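Local atomic coordinates of ORF 37 (Human herpesvirus 8 type M, PDB entry 3FHD), a protein that cuts single- and double-stranded DNA as an endonuclease and exonuclease and helps process branched viral DNA intermediates into unit-length genomes for packaging. Residues Ser60-His65 and Met86-Phe91; Arg69-Gln74 and Ser124-Cys129. One frame throughout, in Å; residues are numbered along the deposited sequence.

Contact 1 of 2, residues Ser60-His65 and Met86-Phe91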
# COMPACT_ATOMS: atom_id res chain seq x y z
N SER A 60 -17.07 10.74 -0.25
CA SER A 60 -17.49 11.94 0.50
C SER A 60 -18.56 12.72 -0.26
O SER A 60 -19.60 13.08 0.32
CB SER A 60 -16.27 12.82 0.87
OG SER A 60 -15.33 12.08 1.66
N LYS A 61 -18.33 12.97 -1.56
CA LYS A 61 -19.29 13.69 -2.37
C LYS A 61 -20.58 12.87 -2.58
O LYS A 61 -21.67 13.42 -2.64
CB LYS A 61 -18.69 14.10 -3.71
CG LYS A 61 -17.51 15.11 -3.62
CD LYS A 61 -17.91 16.44 -3.01
CE LYS A 61 -16.89 17.56 -3.35
NZ LYS A 61 -15.44 17.16 -3.10
N PHE A 62 -20.44 11.56 -2.72
CA PHE A 62 -21.59 10.65 -2.69
C PHE A 62 -22.48 10.89 -1.42
O PHE A 62 -23.69 11.11 -1.53
CB PHE A 62 -21.08 9.20 -2.81
CG PHE A 62 -22.14 8.15 -2.63
CD1 PHE A 62 -23.05 7.88 -3.64
CD2 PHE A 62 -22.20 7.43 -1.46
CE1 PHE A 62 -24.03 6.89 -3.47
CE2 PHE A 62 -23.17 6.44 -1.26
CZ PHE A 62 -24.08 6.17 -2.27
N LEU A 63 -21.88 10.86 -0.23
CA LEU A 63 -22.64 10.94 1.01
C LEU A 63 -23.23 12.34 1.26
O LEU A 63 -24.17 12.51 2.07
CB LEU A 63 -21.76 10.52 2.20
CG LEU A 63 -21.28 9.07 2.20
CD1 LEU A 63 -20.39 8.83 3.44
CD2 LEU A 63 -22.47 8.12 2.15
N LYS A 64 -22.68 13.33 0.55
CA LYS A 64 -23.08 14.74 0.69
C LYS A 64 -24.16 15.09 -0.33
O LYS A 64 -24.78 16.15 -0.23
CB LYS A 64 -21.88 15.68 0.50
CG LYS A 64 -20.86 15.65 1.66
CD LYS A 64 -21.14 16.75 2.64
CE LYS A 64 -20.49 16.54 4.01
NZ LYS A 64 -20.20 17.88 4.63
N HIS A 65 -24.39 14.20 -1.30
CA HIS A 65 -25.36 14.47 -2.39
C HIS A 65 -26.78 14.64 -1.82
O HIS A 65 -27.12 14.01 -0.82
CB HIS A 65 -25.32 13.31 -3.41
CG HIS A 65 -26.05 13.60 -4.70
ND1 HIS A 65 -27.43 13.60 -4.79
CD2 HIS A 65 -25.59 13.89 -5.94
CE1 HIS A 65 -27.79 13.89 -6.03
NE2 HIS A 65 -26.69 14.08 -6.75
N MET A 86 -20.38 -0.61 -0.22
CA MET A 86 -20.79 -1.47 -1.36
C MET A 86 -21.74 -0.70 -2.29
O MET A 86 -21.54 -0.71 -3.50
CB MET A 86 -21.46 -2.77 -0.88
CG MET A 86 -20.47 -3.81 -0.32
SD MET A 86 -19.13 -4.29 -1.43
CE MET A 86 -17.84 -4.19 -0.27
N ALA A 87 -22.72 0.00 -1.71
CA ALA A 87 -23.66 0.87 -2.47
C ALA A 87 -22.90 1.93 -3.29
O ALA A 87 -23.17 2.11 -4.49
CB ALA A 87 -24.64 1.56 -1.51
N TYR A 88 -21.98 2.63 -2.63
CA TYR A 88 -21.09 3.59 -3.31
C TYR A 88 -20.31 2.95 -4.46
O TYR A 88 -20.27 3.52 -5.57
CB TYR A 88 -20.08 4.21 -2.32
CG TYR A 88 -18.93 4.94 -3.02
CD1 TYR A 88 -19.16 6.11 -3.73
CD2 TYR A 88 -17.63 4.41 -3.00
CE1 TYR A 88 -18.11 6.79 -4.41
CE2 TYR A 88 -16.57 5.05 -3.69
CZ TYR A 88 -16.83 6.25 -4.36
OH TYR A 88 -15.80 6.88 -5.03
N ASN A 89 -19.70 1.78 -4.22
CA ASN A 89 -18.95 1.08 -5.29
C ASN A 89 -19.84 0.87 -6.52
O ASN A 89 -19.43 1.09 -7.66
CB ASN A 89 -18.39 -0.27 -4.83
CG ASN A 89 -17.00 -0.14 -4.15
OD1 ASN A 89 -16.00 -0.65 -4.66
ND2 ASN A 89 -16.94 0.55 -3.03
N TYR A 90 -21.08 0.45 -6.30
CA TYR A 90 -22.00 0.29 -7.41
C TYR A 90 -22.21 1.58 -8.22
O TYR A 90 -22.02 1.58 -9.44
CB TYR A 90 -23.35 -0.30 -6.96
CG TYR A 90 -24.35 -0.24 -8.10
CD1 TYR A 90 -24.24 -1.10 -9.21
CD2 TYR A 90 -25.40 0.69 -8.08
CE1 TYR A 90 -25.15 -1.03 -10.27
CE2 TYR A 90 -26.33 0.75 -9.15
CZ TYR A 90 -26.19 -0.10 -10.22
OH TYR A 90 -27.11 -0.05 -11.26
N PHE A 91 -22.59 2.66 -7.56
CA PHE A 91 -22.79 3.95 -8.25
C PHE A 91 -21.53 4.45 -8.94
O PHE A 91 -21.60 5.00 -10.06
CB PHE A 91 -23.31 5.02 -7.26
CG PHE A 91 -24.77 4.80 -6.86
CD1 PHE A 91 -25.79 5.08 -7.76
CD2 PHE A 91 -25.08 4.29 -5.61
CE1 PHE A 91 -27.14 4.85 -7.42
CE2 PHE A 91 -26.41 4.07 -5.24
CZ PHE A 91 -27.46 4.35 -6.16
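Phe-62 reaches across from one helix to meet Tyr-88 and Phe-91 of another, an instructive case of an aromatic side chain packed between two helices. With CG anti to the backbone N (chi1 173°), its ring is carried outward to the neighbouring helix, whose backbone it meets directly: CA of Tyr-88 sits 4.2 Å from the centroid of the Phe-62 ring and 16° off its normal, a CH-pi contact over the face. CB of Tyr-88 lies over the same ring, 3.9 Å from CD2 of Phe-62. The two side chains run past each other in opposite directions, which brings CD1 of Tyr-88 back to within 3.8 Å of CB of Phe-62. At the far end of the ring, CE1 of Phe-62 meets CD2 of Phe-91 at 3.5 Å, the closest approach between the two segments; these side chains cross at roughly a right angle, while their ring planes are inclined by only 36°. The three rings thus make an aromatic cluster joining helix 59-64 to helix 83-100 within the helical part of this PD-(D/E)XK nuclease, away from the magnesium site. No hydrogen bond passes between the segments, and the phenol oxygen of Tyr-88 is used beyond them, bonded to the backbone O of Leu-57. Packing is dense along this line of rings, with Leu-84 also against Phe-62 and Val-125 of helix 122-130 against Phe-91. The solvent side is looser: the exposed Lys-61 leads away from the partner helix, and the partly exposed Lys-64 rests on Phe-490 and Tyr-492, although Ser-60 is buried.

Contact 2 of 2, residues Arg69-Gln74 and Ser124-Cys129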
# COMPACT_ATOMS: atom_id res chain seq x y z
N ARG A 69 -28.71 12.51 1.33
CA ARG A 69 -29.17 13.36 2.45
C ARG A 69 -30.66 13.17 2.71
O ARG A 69 -31.09 13.01 3.86
CB ARG A 69 -28.92 14.84 2.13
CG ARG A 69 -27.46 15.29 2.23
CD ARG A 69 -27.38 16.78 1.88
NE ARG A 69 -26.02 17.32 1.98
CZ ARG A 69 -25.49 17.84 3.08
NH1 ARG A 69 -26.16 17.85 4.23
NH2 ARG A 69 -24.25 18.32 3.03
N ASP A 70 -31.44 13.21 1.62
CA ASP A 70 -32.88 13.00 1.65
C ASP A 70 -33.29 11.62 2.17
O ASP A 70 -34.21 11.51 2.98
CB ASP A 70 -33.47 13.20 0.24
CG ASP A 70 -33.46 14.67 -0.21
OD1 ASP A 70 -33.13 15.57 0.59
OD2 ASP A 70 -33.78 14.91 -1.40
N TRP A 71 -32.64 10.58 1.66
CA TRP A 71 -32.81 9.19 2.11
C TRP A 71 -32.46 9.06 3.59
O TRP A 71 -33.20 8.44 4.36
CB TRP A 71 -31.91 8.28 1.26
CG TRP A 71 -31.80 6.83 1.68
CD1 TRP A 71 -32.80 5.90 1.74
CD2 TRP A 71 -30.59 6.14 2.07
NE1 TRP A 71 -32.29 4.68 2.16
CE2 TRP A 71 -30.94 4.81 2.37
CE3 TRP A 71 -29.25 6.54 2.21
CZ2 TRP A 71 -30.01 3.86 2.80
CZ3 TRP A 71 -28.33 5.60 2.63
CH2 TRP A 71 -28.72 4.26 2.92
N CYS A 72 -31.33 9.67 3.99
CA CYS A 72 -30.83 9.60 5.36
C CYS A 72 -31.70 10.35 6.35
O CYS A 72 -31.67 10.06 7.55
CB CYS A 72 -29.37 10.11 5.45
SG CYS A 72 -28.21 8.92 4.86
N ALA A 73 -32.48 11.31 5.85
CA ALA A 73 -33.39 12.08 6.70
C ALA A 73 -34.50 11.22 7.30
O ALA A 73 -35.07 11.58 8.31
CB ALA A 73 -34.00 13.25 5.91
N GLN A 74 -34.82 10.09 6.67
CA GLN A 74 -35.92 9.22 7.14
C GLN A 74 -35.62 8.55 8.49
O GLN A 74 -34.50 8.10 8.72
CB GLN A 74 -36.20 8.13 6.12
CG GLN A 74 -36.74 8.65 4.82
CD GLN A 74 -36.88 7.55 3.81
OE1 GLN A 74 -37.96 7.01 3.61
NE2 GLN A 74 -35.77 7.17 3.20
N SER A 124 -32.95 1.41 -2.73
CA SER A 124 -32.93 0.01 -3.22
C SER A 124 -31.53 -0.57 -3.30
O SER A 124 -31.28 -1.70 -2.86
CB SER A 124 -33.59 -0.11 -4.59
OG SER A 124 -34.93 0.29 -4.50
N VAL A 125 -30.62 0.20 -3.87
CA VAL A 125 -29.23 -0.23 -3.98
C VAL A 125 -28.70 -0.56 -2.58
O VAL A 125 -28.17 -1.66 -2.37
CB VAL A 125 -28.35 0.82 -4.67
CG1 VAL A 125 -26.88 0.45 -4.59
CG2 VAL A 125 -28.80 0.94 -6.13
N TYR A 126 -28.94 0.35 -1.63
CA TYR A 126 -28.51 0.10 -0.25
C TYR A 126 -29.10 -1.19 0.34
O TYR A 126 -28.37 -1.97 0.96
CB TYR A 126 -28.78 1.30 0.68
CG TYR A 126 -28.34 0.95 2.07
CD1 TYR A 126 -27.00 1.11 2.46
CD2 TYR A 126 -29.23 0.35 2.96
CE1 TYR A 126 -26.58 0.73 3.70
CE2 TYR A 126 -28.83 -0.04 4.23
CZ TYR A 126 -27.50 0.15 4.58
OH TYR A 126 -27.09 -0.24 5.82
N ALA A 127 -30.41 -1.39 0.20
CA ALA A 127 -31.08 -2.57 0.73
C ALA A 127 -30.45 -3.86 0.15
O ALA A 127 -30.12 -4.78 0.88
CB ALA A 127 -32.56 -2.51 0.47
N ALA A 128 -30.27 -3.90 -1.16
CA ALA A 128 -29.67 -5.06 -1.84
C ALA A 128 -28.22 -5.30 -1.40
O ALA A 128 -27.79 -6.45 -1.19
CB ALA A 128 -29.75 -4.89 -3.36
N CYS A 129 -27.46 -4.21 -1.28
CA CYS A 129 -26.10 -4.28 -0.72
C CYS A 129 -26.10 -4.76 0.73
O CYS A 129 -25.23 -5.54 1.12
CB CYS A 129 -25.37 -2.95 -0.86
SG CYS A 129 -24.97 -2.62 -2.58
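Between helix 66-72 and helix 122-130 the backbones stay well apart, the nearest CA atoms being those of Trp-71 and Tyr-126 at 10.3 Å, and two large aromatic side chains bridge the distance. Both side chains leave their helices toward the other, CG turned opposite the backbone N (chi1 172° for Trp-71, 179° for Tyr-126). The benzo end of the indole does the touching. CH2 of Trp-71 stands 3.4 Å above the plane of the Tyr-126 ring, displaced toward the rim where the ring joins its own CB, and CZ2 of Trp-71 comes to 3.5 Å from that CB. The side chains cross at about a right angle and the ring planes are inclined by 52°, an oblique pairing. On the backbone side of Trp-71, NE2 of Gln-74 donates to its carbonyl O at 3.1 Å, in the carbonyl plane and on a lone pair; the backbone N of Gln-74 bonds to that same oxygen. Beyond the segments, Val-122 and Ala-123 also touch Trp-71, and the hydroxyl of Tyr-126 pairs with the backbone N of Ser-80. Between these two segments, then, cohesion comes from van der Waals contact of carbon surfaces, while the hydroxyl of Tyr-126 and the carbonyl O of Trp-71 are engaged with other partners.

Both contacts belong to one helical region, their centres 11 Å apart, and each brings two helices together through aromatic side chains without a hydrogen bond across. Contact 1 is fully buried and gathers three rings around close backbones; contact 2 lies farther from the centre of the chain, is partly buried, and relies on one ring pair spanning backbones that are farther apart at this point. Their segments alternate along the sequence, and helices 59-64 and 66-72 are consecutive, linked by a probable hydrogen bond from NE of Arg-69 to O of Lys-64. Helices 83-100 and 122-130 pack directly as well, with Cys-129 against Met-86 and Ala-87.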